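Long-range contacts in cyclodipeptide synthase, BtCDPS (PDB 6ZTU), which probably transfers aminoacyl groups to build cyclic dipeptides, as cyclodipeptide synthases do: residues H28-I33 with N58-L63; W51-F56 with N104-D109; Q127-Y132 with F215-S220; K141-M146 with A179-F184. One frame throughout, in Å; residues are numbered along the deposited sequence.

Contact 1 of 4, residues H28-I33 with N58-L63. With 0RE ((2S)-hexane-1,2-diol), chain B.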
# COMPACT_ATOMS: atom_id res chain seq x y z
N HIS A 28 5.51 -12.19 8.80
CA HIS A 28 4.56 -11.92 7.74
C HIS A 28 4.98 -10.66 6.99
O HIS A 28 5.43 -9.69 7.61
CB HIS A 28 3.14 -11.75 8.31
CG HIS A 28 2.11 -11.46 7.27
ND1 HIS A 28 1.76 -10.18 6.89
CD2 HIS A 28 1.35 -12.29 6.52
CE1 HIS A 28 0.83 -10.24 5.96
NE2 HIS A 28 0.57 -11.51 5.71
N ILE A 29 4.83 -10.69 5.67
CA ILE A 29 5.00 -9.52 4.82
C ILE A 29 3.71 -9.30 4.04
O ILE A 29 3.08 -10.24 3.55
CB ILE A 29 6.22 -9.66 3.89
CG1 ILE A 29 6.44 -8.39 3.06
CG2 ILE A 29 6.07 -10.88 2.99
CD1 ILE A 29 7.80 -8.36 2.35
N LEU A 30 3.29 -8.03 3.97
CA LEU A 30 2.18 -7.60 3.14
C LEU A 30 2.76 -6.79 1.99
O LEU A 30 3.39 -5.75 2.22
CB LEU A 30 1.19 -6.75 3.96
CG LEU A 30 -0.09 -6.29 3.26
CD1 LEU A 30 -0.93 -7.50 2.82
CD2 LEU A 30 -0.91 -5.38 4.14
N LEU A 31 2.58 -7.27 0.77
CA LEU A 31 3.17 -6.64 -0.41
C LEU A 31 2.16 -5.67 -0.99
O LEU A 31 1.10 -6.08 -1.45
CB LEU A 31 3.57 -7.70 -1.44
CG LEU A 31 4.71 -8.62 -1.01
CD1 LEU A 31 4.80 -9.81 -1.96
CD2 LEU A 31 6.03 -7.83 -1.01
N GLY A 32 2.47 -4.37 -0.95
CA GLY A 32 1.56 -3.38 -1.49
C GLY A 32 1.77 -3.19 -2.98
O GLY A 32 2.87 -2.84 -3.40
N ILE A 33 0.74 -3.43 -3.78
CA ILE A 33 0.82 -3.32 -5.24
C ILE A 33 -0.00 -2.11 -5.64
O ILE A 33 -1.23 -2.10 -5.47
CB ILE A 33 0.31 -4.58 -5.95
CG1 ILE A 33 0.96 -5.84 -5.37
CG2 ILE A 33 0.53 -4.47 -7.46
CD1 ILE A 33 2.48 -5.84 -5.41
N ASN A 58 4.92 -16.12 6.21
CA ASN A 58 3.61 -15.89 5.61
C ASN A 58 3.70 -14.69 4.70
O ASN A 58 4.35 -13.69 5.05
CB ASN A 58 2.55 -15.64 6.68
CG ASN A 58 2.47 -16.76 7.69
OD1 ASN A 58 1.83 -17.78 7.45
ND2 ASN A 58 3.13 -16.58 8.82
N VAL A 59 3.03 -14.77 3.55
CA VAL A 59 3.05 -13.76 2.51
C VAL A 59 1.61 -13.44 2.11
O VAL A 59 0.83 -14.36 1.82
CB VAL A 59 3.83 -14.24 1.27
CG1 VAL A 59 3.79 -13.19 0.17
CG2 VAL A 59 5.26 -14.63 1.64
N THR A 60 1.27 -12.16 2.07
CA THR A 60 -0.02 -11.68 1.58
C THR A 60 0.23 -10.54 0.60
O THR A 60 1.19 -9.78 0.75
CB THR A 60 -0.90 -11.19 2.75
OG1 THR A 60 -1.05 -12.24 3.72
CG2 THR A 60 -2.29 -10.77 2.25
N VAL A 61 -0.62 -10.45 -0.42
CA VAL A 61 -0.56 -9.38 -1.41
C VAL A 61 -1.77 -8.47 -1.22
O VAL A 61 -2.91 -8.95 -1.16
CB VAL A 61 -0.52 -9.96 -2.84
CG1 VAL A 61 -0.67 -8.87 -3.89
CG2 VAL A 61 0.76 -10.74 -3.05
N LEU A 62 -1.53 -7.16 -1.14
CA LEU A 62 -2.60 -6.17 -1.02
C LEU A 62 -2.73 -5.40 -2.33
O LEU A 62 -1.76 -4.77 -2.78
CB LEU A 62 -2.32 -5.19 0.12
CG LEU A 62 -3.45 -4.18 0.39
CD1 LEU A 62 -4.69 -4.88 1.00
CD2 LEU A 62 -2.95 -3.05 1.29
N LEU A 63 -3.92 -5.42 -2.92
CA LEU A 63 -4.26 -4.69 -4.13
C LEU A 63 -5.21 -3.55 -3.81
O LEU A 63 -5.83 -3.51 -2.75
CB LEU A 63 -4.91 -5.62 -5.16
CG LEU A 63 -4.18 -6.92 -5.47
CD1 LEU A 63 -4.95 -7.69 -6.56
CD2 LEU A 63 -2.76 -6.65 -5.91
O01 0RE B . 0.31 2.78 -1.34
C02 0RE B . 1.21 1.90 -1.93
C03 0RE B . 1.11 0.56 -1.21
O04 0RE B . 1.83 0.61 -0.01
C05 0RE B . -0.36 0.25 -0.95
C06 0RE B . -1.11 0.16 -2.28
C07 0RE B . -2.60 -0.00 -1.97
C08 0RE B . -2.98 -1.40 -2.43

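Contact 2 of 4, residues W51-F56 with N104-D109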
# COMPACT_ATOMS: atom_id res chain seq x y z
N TRP A 51 11.16 -13.33 -3.68
CA TRP A 51 11.95 -12.92 -2.53
C TRP A 51 11.17 -13.10 -1.23
O TRP A 51 11.71 -13.58 -0.24
CB TRP A 51 12.40 -11.46 -2.70
CG TRP A 51 13.14 -10.89 -1.52
CD1 TRP A 51 14.47 -11.04 -1.22
CD2 TRP A 51 12.59 -10.07 -0.49
NE1 TRP A 51 14.77 -10.36 -0.06
CE2 TRP A 51 13.64 -9.75 0.41
CE3 TRP A 51 11.31 -9.55 -0.24
CZ2 TRP A 51 13.44 -8.96 1.54
CZ3 TRP A 51 11.12 -8.76 0.89
CH2 TRP A 51 12.18 -8.47 1.76
N SER A 52 9.89 -12.69 -1.22
CA SER A 52 9.10 -12.81 0.00
C SER A 52 8.94 -14.27 0.41
O SER A 52 9.01 -14.60 1.59
CB SER A 52 7.72 -12.18 -0.19
OG SER A 52 7.83 -10.77 -0.28
N SER A 53 8.70 -15.14 -0.58
CA SER A 53 8.48 -16.55 -0.30
C SER A 53 9.72 -17.20 0.28
O SER A 53 9.62 -18.17 1.04
CB SER A 53 8.06 -17.28 -1.58
OG SER A 53 6.84 -16.78 -2.09
N LYS A 54 10.91 -16.70 -0.07
CA LYS A 54 12.13 -17.26 0.49
C LYS A 54 12.40 -16.77 1.90
O LYS A 54 13.01 -17.49 2.69
CB LYS A 54 13.33 -16.92 -0.40
CG LYS A 54 13.71 -18.04 -1.36
CD LYS A 54 12.50 -18.53 -2.16
CE LYS A 54 12.89 -19.68 -3.08
NZ LYS A 54 14.25 -19.45 -3.63
N ASN A 55 11.93 -15.58 2.24
CA ASN A 55 12.32 -14.92 3.47
C ASN A 55 11.28 -15.04 4.58
O ASN A 55 11.67 -15.14 5.75
CB ASN A 55 12.61 -13.44 3.21
CG ASN A 55 14.01 -13.21 2.66
OD1 ASN A 55 14.97 -13.11 3.41
ND2 ASN A 55 14.12 -13.13 1.34
N PHE A 56 9.99 -15.01 4.27
CA PHE A 56 8.97 -14.85 5.29
C PHE A 56 8.15 -16.11 5.50
O PHE A 56 7.92 -16.89 4.57
CB PHE A 56 8.03 -13.69 4.92
CG PHE A 56 8.68 -12.35 5.05
CD1 PHE A 56 9.42 -11.81 4.01
CD2 PHE A 56 8.57 -11.64 6.24
CE1 PHE A 56 10.04 -10.58 4.15
CE2 PHE A 56 9.17 -10.41 6.38
CZ PHE A 56 9.91 -9.88 5.33
N ASN A 104 5.59 -20.68 -6.10
CA ASN A 104 6.31 -20.89 -4.85
C ASN A 104 5.61 -21.83 -3.89
O ASN A 104 6.04 -21.95 -2.74
CB ASN A 104 6.54 -19.54 -4.14
CG ASN A 104 7.62 -18.72 -4.79
OD1 ASN A 104 8.78 -18.83 -4.43
ND2 ASN A 104 7.23 -17.86 -5.73
N GLY A 105 4.53 -22.48 -4.32
CA GLY A 105 3.81 -23.36 -3.42
C GLY A 105 3.12 -22.64 -2.28
O GLY A 105 2.93 -23.23 -1.22
N ARG A 106 2.73 -21.39 -2.49
CA ARG A 106 2.15 -20.54 -1.46
C ARG A 106 0.64 -20.42 -1.63
O ARG A 106 0.12 -20.46 -2.74
CB ARG A 106 2.76 -19.13 -1.52
CG ARG A 106 4.22 -19.06 -1.12
CD ARG A 106 4.33 -18.93 0.37
NE ARG A 106 5.72 -18.88 0.83
CZ ARG A 106 6.07 -18.61 2.08
NH1 ARG A 106 5.13 -18.40 2.99
NH2 ARG A 106 7.34 -18.59 2.43
N GLU A 107 -0.05 -20.22 -0.50
CA GLU A 107 -1.48 -19.91 -0.56
C GLU A 107 -1.72 -18.64 -1.36
O GLU A 107 -0.95 -17.68 -1.28
CB GLU A 107 -2.04 -19.74 0.85
CG GLU A 107 -1.81 -20.92 1.76
CD GLU A 107 -3.11 -21.57 2.18
OE1 GLU A 107 -3.27 -21.87 3.38
OE2 GLU A 107 -3.96 -21.78 1.29
N ILE A 108 -2.81 -18.63 -2.12
CA ILE A 108 -3.18 -17.47 -2.93
C ILE A 108 -3.83 -16.43 -2.03
O ILE A 108 -5.04 -16.20 -2.09
CB ILE A 108 -4.10 -17.88 -4.09
CG1 ILE A 108 -3.51 -19.10 -4.80
CG2 ILE A 108 -4.24 -16.74 -5.09
CD1 ILE A 108 -2.10 -18.87 -5.34
N ASP A 109 -3.02 -15.77 -1.20
CA ASP A 109 -3.52 -14.85 -0.19
C ASP A 109 -3.44 -13.43 -0.76
O ASP A 109 -2.46 -12.72 -0.56
CB ASP A 109 -2.72 -14.99 1.10
CG ASP A 109 -3.56 -14.73 2.33
OD1 ASP A 109 -4.70 -15.25 2.40
OD2 ASP A 109 -3.08 -13.99 3.21

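Contact 3 of 4, residues Q127-Y132 with F215-S220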
# COMPACT_ATOMS: atom_id res chain seq x y z
N GLN A 127 -12.20 4.52 10.93
CA GLN A 127 -12.92 5.58 11.64
C GLN A 127 -11.96 6.53 12.33
O GLN A 127 -12.19 7.75 12.36
CB GLN A 127 -13.88 4.99 12.67
CG GLN A 127 -15.05 4.19 12.09
CD GLN A 127 -15.65 3.24 13.14
OE1 GLN A 127 -15.64 3.55 14.34
NE2 GLN A 127 -16.17 2.10 12.70
N ASN A 128 -10.89 6.00 12.94
CA ASN A 128 -9.89 6.87 13.55
C ASN A 128 -9.22 7.76 12.51
O ASN A 128 -9.00 8.95 12.74
CB ASN A 128 -8.81 6.06 14.26
CG ASN A 128 -9.29 5.46 15.56
OD1 ASN A 128 -10.16 6.01 16.23
ND2 ASN A 128 -8.71 4.32 15.93
N VAL A 129 -8.86 7.18 11.37
CA VAL A 129 -8.22 7.95 10.30
C VAL A 129 -9.14 9.07 9.83
O VAL A 129 -8.70 10.21 9.64
CB VAL A 129 -7.83 7.00 9.15
CG1 VAL A 129 -7.40 7.78 7.93
CG2 VAL A 129 -6.69 6.07 9.59
N ILE A 130 -10.42 8.77 9.63
CA ILE A 130 -11.34 9.80 9.15
C ILE A 130 -11.56 10.87 10.22
O ILE A 130 -11.67 12.05 9.90
CB ILE A 130 -12.67 9.14 8.74
CG1 ILE A 130 -12.47 8.37 7.44
CG2 ILE A 130 -13.78 10.18 8.63
CD1 ILE A 130 -13.61 7.42 7.15
N TYR A 131 -11.63 10.46 11.48
CA TYR A 131 -11.81 11.42 12.57
C TYR A 131 -10.66 12.41 12.62
O TYR A 131 -10.87 13.63 12.66
CB TYR A 131 -11.95 10.67 13.89
CG TYR A 131 -12.07 11.58 15.08
CD1 TYR A 131 -13.31 12.05 15.50
CD2 TYR A 131 -10.94 12.00 15.78
CE1 TYR A 131 -13.42 12.89 16.59
CE2 TYR A 131 -11.05 12.84 16.87
CZ TYR A 131 -12.29 13.28 17.27
OH TYR A 131 -12.41 14.12 18.36
N TYR A 132 -9.42 11.92 12.60
CA TYR A 132 -8.30 12.85 12.68
C TYR A 132 -8.09 13.60 11.37
O TYR A 132 -7.56 14.72 11.39
CB TYR A 132 -7.05 12.10 13.13
CG TYR A 132 -7.15 11.80 14.62
CD1 TYR A 132 -7.02 12.83 15.56
CD2 TYR A 132 -7.46 10.53 15.09
CE1 TYR A 132 -7.16 12.59 16.91
CE2 TYR A 132 -7.60 10.29 16.45
CZ TYR A 132 -7.45 11.33 17.35
OH TYR A 132 -7.58 11.11 18.71
N PHE A 215 1.26 12.55 16.09
CA PHE A 215 -0.19 12.48 15.99
C PHE A 215 -0.75 11.54 17.05
O PHE A 215 -0.04 10.70 17.61
CB PHE A 215 -0.67 11.96 14.63
CG PHE A 215 -0.04 12.64 13.47
CD1 PHE A 215 -0.54 13.85 13.02
CD2 PHE A 215 1.01 12.06 12.79
CE1 PHE A 215 0.01 14.48 11.93
CE2 PHE A 215 1.57 12.70 11.69
CZ PHE A 215 1.06 13.90 11.26
N TYR A 216 -2.06 11.66 17.28
CA TYR A 216 -2.75 10.66 18.06
C TYR A 216 -2.96 9.39 17.26
O TYR A 216 -3.16 8.33 17.85
CB TYR A 216 -4.08 11.21 18.58
CG TYR A 216 -3.86 12.24 19.68
CD1 TYR A 216 -3.14 11.92 20.82
CD2 TYR A 216 -4.37 13.53 19.56
CE1 TYR A 216 -2.93 12.85 21.82
CE2 TYR A 216 -4.16 14.46 20.56
CZ TYR A 216 -3.44 14.11 21.68
OH TYR A 216 -3.22 15.03 22.69
N ILE A 217 -2.88 9.48 15.93
CA ILE A 217 -2.79 8.29 15.08
C ILE A 217 -1.45 7.61 15.31
O ILE A 217 -0.39 8.24 15.18
CB ILE A 217 -2.96 8.67 13.60
CG1 ILE A 217 -4.40 9.08 13.29
CG2 ILE A 217 -2.50 7.52 12.68
CD1 ILE A 217 -5.32 7.92 13.03
N LYS A 218 -1.48 6.32 15.64
CA LYS A 218 -0.28 5.52 15.85
C LYS A 218 -0.34 4.24 15.03
O LYS A 218 -1.42 3.70 14.77
CB LYS A 218 -0.11 5.12 17.33
CG LYS A 218 0.35 6.22 18.26
CD LYS A 218 0.53 5.67 19.67
CE LYS A 218 1.73 4.74 19.75
NZ LYS A 218 2.29 4.71 21.13
N MET A 219 0.83 3.74 14.64
CA MET A 219 0.89 2.37 14.15
C MET A 219 0.73 1.42 15.32
O MET A 219 1.17 1.69 16.45
CB MET A 219 2.22 2.11 13.44
CG MET A 219 2.34 2.86 12.11
SD MET A 219 4.00 2.82 11.44
CE MET A 219 4.14 1.07 11.06
N SER A 220 0.09 0.28 15.06
CA SER A 220 0.05 -0.79 16.05
C SER A 220 1.46 -1.26 16.38
O SER A 220 2.36 -1.26 15.53
CB SER A 220 -0.78 -1.96 15.54
OG SER A 220 -2.13 -1.56 15.36

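Contact 4 of 4, residues K141-M146 with A179-F184. With 0RE ((2S)-hexane-1,2-diol), chain B.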
# COMPACT_ATOMS: atom_id res chain seq x y z
N LYS A 141 -3.29 17.65 6.58
CA LYS A 141 -2.28 18.13 5.64
C LYS A 141 -1.41 16.99 5.13
O LYS A 141 -1.12 16.91 3.93
CB LYS A 141 -1.44 19.21 6.32
CG LYS A 141 -0.46 19.93 5.42
CD LYS A 141 0.20 21.10 6.19
CE LYS A 141 1.23 21.85 5.33
NZ LYS A 141 2.42 21.01 4.99
N SER A 142 -0.99 16.08 6.02
CA SER A 142 -0.16 14.95 5.59
C SER A 142 -0.93 14.00 4.69
O SER A 142 -0.36 13.46 3.72
CB SER A 142 0.35 14.18 6.82
OG SER A 142 1.45 14.86 7.39
N CYS A 143 -2.20 13.75 5.00
CA CYS A 143 -3.00 12.89 4.13
C CYS A 143 -3.17 13.51 2.75
O CYS A 143 -3.08 12.81 1.74
CB CYS A 143 -4.36 12.61 4.74
SG CYS A 143 -4.31 11.58 6.24
N LEU A 144 -3.44 14.82 2.70
CA LEU A 144 -3.56 15.49 1.41
C LEU A 144 -2.24 15.47 0.64
O LEU A 144 -2.24 15.44 -0.60
CB LEU A 144 -4.05 16.92 1.61
CG LEU A 144 -5.50 16.99 2.12
CD1 LEU A 144 -5.89 18.39 2.60
CD2 LEU A 144 -6.48 16.49 1.06
N ALA A 145 -1.11 15.49 1.34
CA ALA A 145 0.17 15.34 0.66
C ALA A 145 0.33 13.95 0.06
O ALA A 145 0.89 13.80 -1.03
CB ALA A 145 1.32 15.64 1.63
N MET A 146 -0.12 12.91 0.77
CA MET A 146 -0.13 11.58 0.17
C MET A 146 -1.01 11.57 -1.07
O MET A 146 -0.70 10.90 -2.06
CB MET A 146 -0.63 10.53 1.16
CG MET A 146 0.40 10.08 2.15
SD MET A 146 -0.20 8.65 3.10
CE MET A 146 -0.11 7.36 1.87
N ALA A 179 -8.69 5.12 2.69
CA ALA A 179 -9.11 3.72 2.64
C ALA A 179 -7.94 2.75 2.75
O ALA A 179 -8.12 1.63 3.26
CB ALA A 179 -9.89 3.45 1.35
N GLU A 180 -6.75 3.12 2.25
CA GLU A 180 -5.60 2.21 2.32
C GLU A 180 -4.85 2.35 3.64
O GLU A 180 -4.18 1.40 4.07
CB GLU A 180 -4.62 2.47 1.17
CG GLU A 180 -3.95 3.86 1.23
CD GLU A 180 -2.84 4.08 0.19
OE1 GLU A 180 -2.38 3.10 -0.43
OE2 GLU A 180 -2.44 5.26 0.00
N LEU A 181 -4.95 3.51 4.29
CA LEU A 181 -4.15 3.74 5.49
C LEU A 181 -4.33 2.71 6.60
O LEU A 181 -3.33 2.43 7.28
CB LEU A 181 -4.43 5.15 6.04
CG LEU A 181 -3.53 6.25 5.48
CD1 LEU A 181 -3.95 7.59 6.05
CD2 LEU A 181 -2.05 5.98 5.80
N PRO A 182 -5.51 2.14 6.88
CA PRO A 182 -5.56 1.17 7.98
C PRO A 182 -4.58 0.03 7.82
O PRO A 182 -4.15 -0.54 8.84
CB PRO A 182 -7.02 0.67 7.95
CG PRO A 182 -7.78 1.83 7.38
CD PRO A 182 -6.86 2.38 6.31
N PHE A 183 -4.19 -0.34 6.59
CA PHE A 183 -3.22 -1.41 6.43
C PHE A 183 -1.80 -0.96 6.73
O PHE A 183 -0.99 -1.77 7.20
CB PHE A 183 -3.30 -2.00 5.02
CG PHE A 183 -4.50 -2.86 4.83
CD1 PHE A 183 -4.48 -4.18 5.24
CD2 PHE A 183 -5.68 -2.33 4.34
CE1 PHE A 183 -5.61 -4.97 5.13
CE2 PHE A 183 -6.80 -3.12 4.21
CZ PHE A 183 -6.76 -4.43 4.62
N PHE A 184 -1.48 0.32 6.49
CA PHE A 184 -0.20 0.88 6.95
C PHE A 184 -0.12 0.88 8.47
O PHE A 184 0.97 0.72 9.04
CB PHE A 184 -0.04 2.34 6.48
CG PHE A 184 0.14 2.54 5.00
CD1 PHE A 184 -0.87 2.24 4.09
CD2 PHE A 184 1.32 3.11 4.51
CE1 PHE A 184 -0.70 2.48 2.73
CE2 PHE A 184 1.50 3.36 3.15
CZ PHE A 184 0.48 3.05 2.26
O01 0RE B . 0.31 2.78 -1.34
C02 0RE B . 1.21 1.90 -1.93
C03 0RE B . 1.11 0.56 -1.21
O04 0RE B . 1.83 0.61 -0.01
C05 0RE B . -0.36 0.25 -0.95
C06 0RE B . -1.11 0.16 -2.28
C07 0RE B . -2.60 -0.00 -1.97
C08 0RE B . -2.98 -1.40 -2.43

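Contact 1 of 4, residues H28-I33 with N58-L63
His28 and Thr60 are joined side chain to side chain beside the parallel strand pairing of 28-32 and 58-63. The histidine's CG is anti to the backbone N (chi1 180°), and the ring edge from CD2 to NE2 is the part that meets Asn58 and Thr60. CB lies 4.0 Å from Asn58 O, and CG is near the same oxygen. Further out, CD2 reaches to 3.6 Å from Asn58 CB, which sits at the ring edge near its plane. At the tip, NE2 donates to Thr60 OG1 over 2.7 Å, with an N-H...O angle of 169° and the oxygen in the ring plane; CE1, next to it, is near Thr60 OG1 and CB. ND1 is occupied by Ser196 OG, and Tyr193 stacks on the ring, so its rotation is fixed by bonds at both nitrogens. Threonine suits its place because its one hydroxyl bonds both His28 NE2 and Asp109 OD2, while its CG2 packs 3.6 Å from Leu30 CD1.

Along the backbone, carbonyls and N-H groups bond in turn, from Ile29 N to Asn58 O through to Ile33 N and Leu62 O. On the other face, branched Ile29 and Val59 lie side by side, while Leu31 CD1 packs 4.1 Å from Val59 CG1. Gly32, having no side chain, lets the hexanediol come in, with its CA 4.0 Å from the ligand's C03; Leu63 C is 3.4 Å from C08. The pair belongs to a beta-alpha-beta unit, strand 28-32, helix 42-55 and strand 58-63, of the Rossmann-like HUP fold, whose ligand pocket opens at the carboxyl ends of these strands.

Contact 2 of 4, residues W51-F56 with N104-D109
Arg106 NH2 is gripped by two backbone carbonyls at the end of helix 42-55: Ser53 O at 2.7 Å and Phe56 O at 2.8 Å. Both bonds are bent at the hydrogen, with N-H...O angles of 144° and 141°, and both oxygens lie tilted from the guanidinium plane near its edge. The nitrogen nevertheless meets Phe56 O almost in line with that C=O bond, whereas it comes to Ser53 O from the side. NH1 adds Lys57 O, so the guanidinium gathers three carbonyls from the region where the helix ends. A positive charge suits this place, since the carbonyl end of a helix dipole is probably favourable to it.

The arginine chain bends at chi2 (-85°), which turns CD, while CG lies 3.6 Å from Ser53 OG. Serine is small enough to let this chain and Asn104 approach together: Ser53 CB is 3.3 Å from Asn104 OD1, and Ser53 OG is 3.4 Å from Asn104 CG. Ser53 OG bonds to Ile49 O, and Asn104 ND2 to Ala100 O and Asp50 OD1. Gly105, with positive phi, is the C-prime residue of a Schellman motif that ends helix 79-103 and leads the chain into Arg106. The contact thus ties together the carboxyl ends of helices 42-55 and 79-103; Arg106 also touches Val59 of strand 58-63, and the loop that carries it runs on to strand 110-112.

Contact 3 of 4, residues Q127-Y132 with F215-S220
Ile217 makes the buried part of this contact, set against Val129 and Tyr132 of helix 120-135. Its CG1 is anti to the carbonyl carbon (chi1 -71°) and comes to 3.8 Å from Tyr132 CD2, the two side chains sliding past each other in opposite directions. One carbon further, CD1 reaches the helix backbone, 3.8 Å from Asn128 O, and meets Val129 CG2 at 4.1 Å where the side chains cross at about a right angle. Isoleucine suits the place because its CG1-CD1 arm is long enough to reach that backbone while staying apolar. Leu185 of helix 167-191 and Phe139 of helix 137-157 pack on it too.

Tyr216, by contrast, is exposed, and few of its atoms take part, although its touch is short: CB is 3.5 Å from Tyr132 OH, and ring atom CD2 is 4.0 Å from Tyr132 CE1. Partly exposed Tyr132 thus turns its CD2 side to Ile217, while CE1, CZ and OH meet Tyr216; Tyr131 CD2 stands 3.7 Å above the ring centre. No hydrogen bond crosses between the two segments. This is plain apolar packing in the helical part of the fold, where the loop between helix 205-211 and strand 223-229 packs against helix 120-135.

Contact 4 of 4, residues K141-M146 with A179-F184
Phe184 and Met146 meet beside the bound hexanediol, the methionine's CE 4.4 Å from Phe184 CZ and placed obliquely to the ring. In the ring plane, at its edge, lie Glu180 O and the diol's O01; the other hydroxyl, O04, stands obliquely 3.6 Å from CZ. Trp204 meets the same ring with the planes inclined to one another. The second flat group is the Glu180 carboxylate, whose two oxygens are used differently. OE1 accepts a hydrogen bond of 2.9 Å from O01 of the diol, while OE2 faces Met146 CE at 3.7 Å, tip to tip. Glu180 takes the crowded position at its first torsion, CG lying between the backbone N and the carbonyl carbon (chi1 66°), and the chain then runs out extended to the ligand.

Met146 bends at chi3 (73°), which places CE, and its long unbranched chain reaches across to helix 167-191; the axes of 141-146 and 179-184 come within 12.5 Å, at 105°. Leu181 meets both Cys143 and Met146, its CD1 4.0 Å from Cys143 SG and its CD2 4.2 Å from Met146 SD. Just beyond, helix 167-191 is kinked at Pro182, a residue lacking a backbone N-H. Helix 137-157 thus packs, through Cys143 and Met146, on helix 167-191, whose Glu180 and Phe184 line the diol pocket, consistent with the substrate-binding region of a cyclodipeptide synthase.

How the contacts relate
Contact 1 and contact 4 lie on opposite sides of the chain's centre, their centres 18 Å apart, and the hexanediol bridges them: strand ends on one side, a helix carrying Glu180 on the other. They also touch directly, through Phe183 CG and Leu62 CD2 at 3.9 Å. Contact 2 extends contact 1 outward, as Val61 N lies 2.9 Å from Asp109 O, a probable hydrogen bond just ahead of strand 110-112, the next strand of the sheet; the Ser52 side chain is about 13 Å from the ligand. Contact 3 adjoins contact 4, on the same side of the chain's centre, with centres 10 Å apart and Val129 CG1 on Leu181 CD1. Contacts 2 and 3 are remote, their centres 31 Å apart.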